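Local coordinates for protein multi-copper Oxidase CueO (PDB 6EVG) that oxidises phenolic substrates as a laccase-like multicopper oxidase, acting on lignin model compounds and lignosulfonate and probably passing the electrons through its coppers to dioxygen, at residues V37-E49 with A55-L67. Sequence-based numbering, arbitrary orientation.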
loop_
_atom_site.group_PDB
_atom_site.type_symbol
_atom_site.label_atom_id
_atom_site.label_comp_id
_atom_site.label_asym_id
_atom_site.label_seq_id
_atom_site.Cartn_x
_atom_site.Cartn_y
_atom_site.Cartn_z
ATOM N N VAL A 37 18.390 -7.700 8.270
ATOM C CA VAL A 37 17.052 -8.273 8.112
ATOM C C VAL A 37 17.074 -9.132 6.859
ATOM O O VAL A 37 17.281 -8.599 5.766
ATOM C CB VAL A 37 16.004 -7.163 8.018
ATOM C CG1 VAL A 37 14.621 -7.747 7.654
ATOM C CG2 VAL A 37 15.896 -6.386 9.317
ATOM N N LYS A 38 16.809 -10.426 7.003
ATOM C CA LYS A 38 16.848 -11.347 5.876
ATOM C C LYS A 38 15.453 -11.605 5.305
ATOM O O LYS A 38 14.517 -11.956 6.047
ATOM C CB LYS A 38 17.485 -12.658 6.334
ATOM C CG LYS A 38 18.940 -12.561 6.730
ATOM C CD LYS A 38 19.587 -13.866 7.219
ATOM C CE LYS A 38 20.972 -13.585 7.745
ATOM N NZ LYS A 38 21.592 -14.859 8.154
ATOM N N LEU A 39 15.316 -11.390 3.983
ATOM C CA LEU A 39 14.024 -11.509 3.280
ATOM C C LEU A 39 14.216 -12.374 2.058
ATOM O O LEU A 39 14.878 -11.990 1.115
ATOM C CB LEU A 39 13.550 -10.126 2.837
ATOM C CG LEU A 39 13.385 -9.097 3.964
ATOM C CD1 LEU A 39 13.171 -7.691 3.352
ATOM C CD2 LEU A 39 12.201 -9.460 4.867
ATOM N N LYS A 40 13.612 -13.556 2.021
ATOM C CA LYS A 40 13.788 -14.506 0.941
ATOM C C LYS A 40 12.464 -14.636 0.186
ATOM O O LYS A 40 11.463 -15.118 0.735
ATOM C CB LYS A 40 14.255 -15.860 1.456
ATOM C CG LYS A 40 14.471 -16.868 0.295
ATOM C CD LYS A 40 14.884 -18.229 0.780
ATOM C CE LYS A 40 14.949 -19.252 -0.358
ATOM N NZ LYS A 40 15.487 -20.512 0.227
ATOM N N VAL A 41 12.480 -14.232 -1.075
ATOM C CA VAL A 41 11.294 -14.322 -1.946
ATOM C C VAL A 41 11.250 -15.737 -2.515
ATOM O O VAL A 41 12.272 -16.247 -3.024
ATOM C CB VAL A 41 11.358 -13.247 -3.054
ATOM C CG1 VAL A 41 10.104 -13.319 -3.874
ATOM C CG2 VAL A 41 11.586 -11.855 -2.444
ATOM N N GLN A 42 10.084 -16.377 -2.474
ATOM C CA GLN A 42 9.981 -17.768 -2.802
ATOM C C GLN A 42 8.579 -18.145 -3.243
ATOM O O GLN A 42 7.613 -17.545 -2.795
ATOM C CB GLN A 42 10.374 -18.630 -1.591
ATOM C CG GLN A 42 9.494 -18.339 -0.369
ATOM C CD GLN A 42 10.100 -18.880 0.923
ATOM O OE1 GLN A 42 9.693 -19.950 1.379
ATOM N NE2 GLN A 42 11.018 -18.149 1.542
ATOM N N THR A 43 8.486 -19.150 -4.098
ATOM C CA THR A 43 7.189 -19.734 -4.440
ATOM C C THR A 43 6.782 -20.774 -3.418
ATOM O O THR A 43 7.609 -21.307 -2.669
ATOM C CB THR A 43 7.146 -20.303 -5.861
ATOM O OG1 THR A 43 8.084 -21.365 -5.914
ATOM C CG2 THR A 43 7.418 -19.256 -6.930
ATOM N N GLY A 44 5.494 -21.112 -3.427
ATOM C CA GLY A 44 5.021 -22.189 -2.561
ATOM C C GLY A 44 3.542 -22.455 -2.867
ATOM O O GLY A 44 3.074 -22.171 -3.967
ATOM N N ARG A 45 2.840 -22.936 -1.830
ATOM C CA ARG A 45 1.399 -23.117 -1.891
ATOM C C ARG A 45 0.838 -22.598 -0.599
ATOM O O ARG A 45 1.484 -22.684 0.451
ATOM C CB ARG A 45 1.008 -24.596 -2.118
ATOM C CG ARG A 45 1.636 -25.193 -3.360
ATOM C CD ARG A 45 1.191 -26.578 -3.614
ATOM N NE ARG A 45 -0.196 -26.579 -4.033
ATOM C CZ ARG A 45 -0.617 -26.188 -5.238
ATOM N NH1 ARG A 45 0.240 -25.841 -6.131
ATOM N NH2 ARG A 45 -1.897 -26.167 -5.569
ATOM N N HIS A 46 -0.404 -22.097 -0.682
ATOM C CA HIS A 46 -1.027 -21.434 0.480
ATOM C C HIS A 46 -2.502 -21.793 0.571
ATOM O O HIS A 46 -3.203 -21.771 -0.441
ATOM C CB HIS A 46 -0.838 -19.920 0.351
ATOM C CG HIS A 46 -1.499 -19.132 1.424
ATOM N ND1 HIS A 46 -0.993 -19.015 2.691
ATOM C CD2 HIS A 46 -2.672 -18.447 1.404
ATOM C CE1 HIS A 46 -1.817 -18.257 3.414
ATOM N NE2 HIS A 46 -2.833 -17.888 2.655
ATOM N N SER A 47 -2.950 -22.056 1.807
ATOM C CA SER A 47 -4.364 -22.266 2.070
ATOM C C SER A 47 -5.028 -20.963 2.530
ATOM O O SER A 47 -4.722 -20.423 3.598
ATOM C CB SER A 47 -4.521 -23.331 3.132
ATOM O OG SER A 47 -5.893 -23.485 3.484
ATOM N N PHE A 48 -5.960 -20.494 1.725
ATOM C CA PHE A 48 -6.769 -19.376 2.058
ATOM C C PHE A 48 -7.995 -19.753 2.904
ATOM O O PHE A 48 -8.593 -18.930 3.576
ATOM C CB PHE A 48 -7.257 -18.641 0.797
ATOM C CG PHE A 48 -6.125 -18.104 -0.097
ATOM C CD1 PHE A 48 -5.611 -16.858 0.111
ATOM C CD2 PHE A 48 -5.565 -18.882 -1.098
ATOM C CE1 PHE A 48 -4.580 -16.378 -0.624
ATOM C CE2 PHE A 48 -4.511 -18.405 -1.878
ATOM C CZ PHE A 48 -4.020 -17.134 -1.642
ATOM N N GLU A 49 -8.414 -21.003 2.776
ATOM C CA GLU A 49 -9.542 -21.517 3.528
ATOM C C GLU A 49 -9.340 -22.954 3.770
ATOM O O GLU A 49 -8.644 -23.627 3.005
ATOM C CB GLU A 49 -10.781 -21.085 2.894
ATOM C CG GLU A 49 -11.144 -21.695 1.660
ATOM C CD GLU A 49 -12.637 -21.450 1.321
ATOM O OE1 GLU A 49 -13.355 -20.552 1.880
ATOM O OE2 GLU A 49 -13.080 -22.196 0.462
ATOM N N ALA A 55 -1.459 -22.310 -5.686
ATOM C CA ALA A 55 -0.092 -21.813 -5.953
ATOM C C ALA A 55 0.064 -20.388 -5.467
ATOM O O ALA A 55 -0.863 -19.581 -5.593
ATOM C CB ALA A 55 0.152 -21.841 -7.450
ATOM N N SER A 56 1.242 -20.064 -4.945
ATOM C CA SER A 56 1.470 -18.792 -4.303
ATOM C C SER A 56 2.939 -18.415 -4.349
ATOM O O SER A 56 3.804 -19.188 -4.815
ATOM C CB SER A 56 0.934 -18.845 -2.874
ATOM O OG SER A 56 1.666 -19.742 -2.093
ATOM N N ALA A 57 3.259 -17.238 -3.803
ATOM C CA ALA A 57 4.630 -16.828 -3.528
ATOM C C ALA A 57 4.592 -15.851 -2.388
ATOM O O ALA A 57 3.605 -15.144 -2.201
ATOM C CB ALA A 57 5.292 -16.214 -4.761
ATOM N N GLY A 58 5.681 -15.784 -1.629
ATOM C CA GLY A 58 5.766 -14.912 -0.492
ATOM C C GLY A 58 7.171 -14.607 -0.105
ATOM O O GLY A 58 8.117 -14.895 -0.839
ATOM N N ILE A 59 7.310 -14.011 1.084
ATOM C CA ILE A 59 8.591 -13.595 1.631
ATOM C C ILE A 59 8.770 -14.329 2.948
ATOM O O ILE A 59 7.927 -14.220 3.864
ATOM C CB ILE A 59 8.677 -12.065 1.822
ATOM C CG1 ILE A 59 8.333 -11.347 0.507
ATOM C CG2 ILE A 59 10.038 -11.694 2.364
ATOM C CD1 ILE A 59 8.340 -9.857 0.578
ATOM N N ASN A 60 9.849 -15.121 3.058
ATOM C CA ASN A 60 10.068 -15.937 4.245
ATOM C C ASN A 60 8.888 -16.896 4.498
ATOM O O ASN A 60 8.597 -17.267 5.651
ATOM C CB ASN A 60 10.387 -15.136 5.478
ATOM C CG ASN A 60 11.638 -14.317 5.347
ATOM O OD1 ASN A 60 12.446 -14.503 4.414
ATOM N ND2 ASN A 60 11.873 -13.415 6.283
ATOM N N GLY A 61 8.267 -17.346 3.446
ATOM C CA GLY A 61 7.119 -18.214 3.467
ATOM C C GLY A 61 6.391 -18.116 2.166
ATOM O O GLY A 61 6.830 -17.448 1.237
ATOM N N ALA A 62 5.254 -18.848 2.074
ATOM C CA ALA A 62 4.586 -19.042 0.805
ATOM C C ALA A 62 3.608 -17.970 0.399
ATOM O O ALA A 62 3.116 -17.955 -0.731
ATOM C CB ALA A 62 3.861 -20.376 0.824
ATOM N N TYR A 63 3.307 -17.025 1.322
ATOM C CA TYR A 63 2.320 -15.977 1.037
ATOM C C TYR A 63 2.538 -14.817 2.018
ATOM O O TYR A 63 2.809 -15.073 3.201
ATOM C CB TYR A 63 0.872 -16.544 1.182
ATOM C CG TYR A 63 -0.161 -15.594 0.638
ATOM C CD1 TYR A 63 -0.460 -15.543 -0.708
ATOM C CD2 TYR A 63 -0.835 -14.664 1.466
ATOM C CE1 TYR A 63 -1.311 -14.601 -1.239
ATOM C CE2 TYR A 63 -1.710 -13.714 0.960
ATOM C CZ TYR A 63 -1.940 -13.663 -0.416
ATOM O OH TYR A 63 -2.758 -12.741 -0.961
ATOM N N LEU A 64 2.426 -13.587 1.539
ATOM C CA LEU A 64 2.659 -12.419 2.396
ATOM C C LEU A 64 4.074 -12.508 2.966
ATOM O O LEU A 64 4.959 -13.041 2.294
ATOM C CB LEU A 64 1.519 -12.206 3.376
ATOM C CG LEU A 64 0.376 -11.361 2.837
ATOM C CD1 LEU A 64 -0.773 -11.369 3.812
ATOM C CD2 LEU A 64 0.678 -9.932 2.536
ATOM N N GLY A 65 4.312 -11.937 4.127
ATOM C CA GLY A 65 5.663 -11.708 4.581
ATOM C C GLY A 65 5.664 -11.196 5.993
ATOM O O GLY A 65 4.623 -11.009 6.623
ATOM N N PRO A 66 6.859 -10.972 6.547
ATOM C CA PRO A 66 6.983 -10.452 7.909
ATOM C C PRO A 66 6.566 -8.985 8.011
ATOM O O PRO A 66 6.498 -8.270 7.012
ATOM C CB PRO A 66 8.465 -10.590 8.200
ATOM C CG PRO A 66 9.109 -10.429 6.846
ATOM C CD PRO A 66 8.155 -11.126 5.912
ATOM N N LEU A 67 6.385 -8.562 9.267
ATOM C CA LEU A 67 6.385 -7.128 9.624
ATOM C C LEU A 67 7.767 -6.816 10.164
ATOM O O LEU A 67 8.171 -7.338 11.205
ATOM C CB LEU A 67 5.267 -6.797 10.602
ATOM C CG LEU A 67 5.146 -5.283 10.913
ATOM C CD1 LEU A 67 3.724 -4.872 11.110
ATOM C CD2 LEU A 67 6.033 -4.843 12.038
#
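N60 turns its carboxamide against the edge of strand 37-46 and bonds there as a further peptide group would. Its ND2 gives a hydrogen bond to K38 O at 3.0 Å, nearly straight (172°) and lying in both the amide and the carbonyl plane, while OD1 accepts K40 N at 2.8 Å. The backbone N of N60 adds a third bond, to K40 O, so the antiparallel ladder of this hairpin, paired through Q42 with G58 and G44 with S56, runs on past the end of strand 55-59. Q42 meets the turn that follows. With CG wedged between its own N and carbonyl carbon (chi1 58°), the extended chain lies alongside G61, CG 3.2 Å from G61 O, and NE2 gives a hydrogen bond back to K40 O in its own strand. N60 N and Q42 NE2 thus grip that oxygen from opposite faces of its plane. With an alanine at Q42, K40 O would lose its second donor, and the G61 backbone is likely to be left without the side chain packed along it. Beyond the strand pairing, H46 and Y63 form an offset stack, ring planes at 21° and centroids 4.6 Å apart, with Y63 CB over the imidazole face. F48 stands nearly upright to Y63, pointing the CE1–CZ edge at the phenol face in an edge-to-face contact, CZ 3.7 Å from Y63 CE1. H46 NE2 bonds to G207 O and Y63 OH to Q176, tying this first cupredoxin-like unit to strand 170-178 and its surroundings. Between the two ends S56 OG donates to A62 O at 2.7 Å, fastening the chain after the turn back onto the strand it has just left. Amide pairing therefore holds one end of the contact and aromatic packing the other, where H46 NE2 and Y63 OH find their hydrogen-bond partners outside the hairpin.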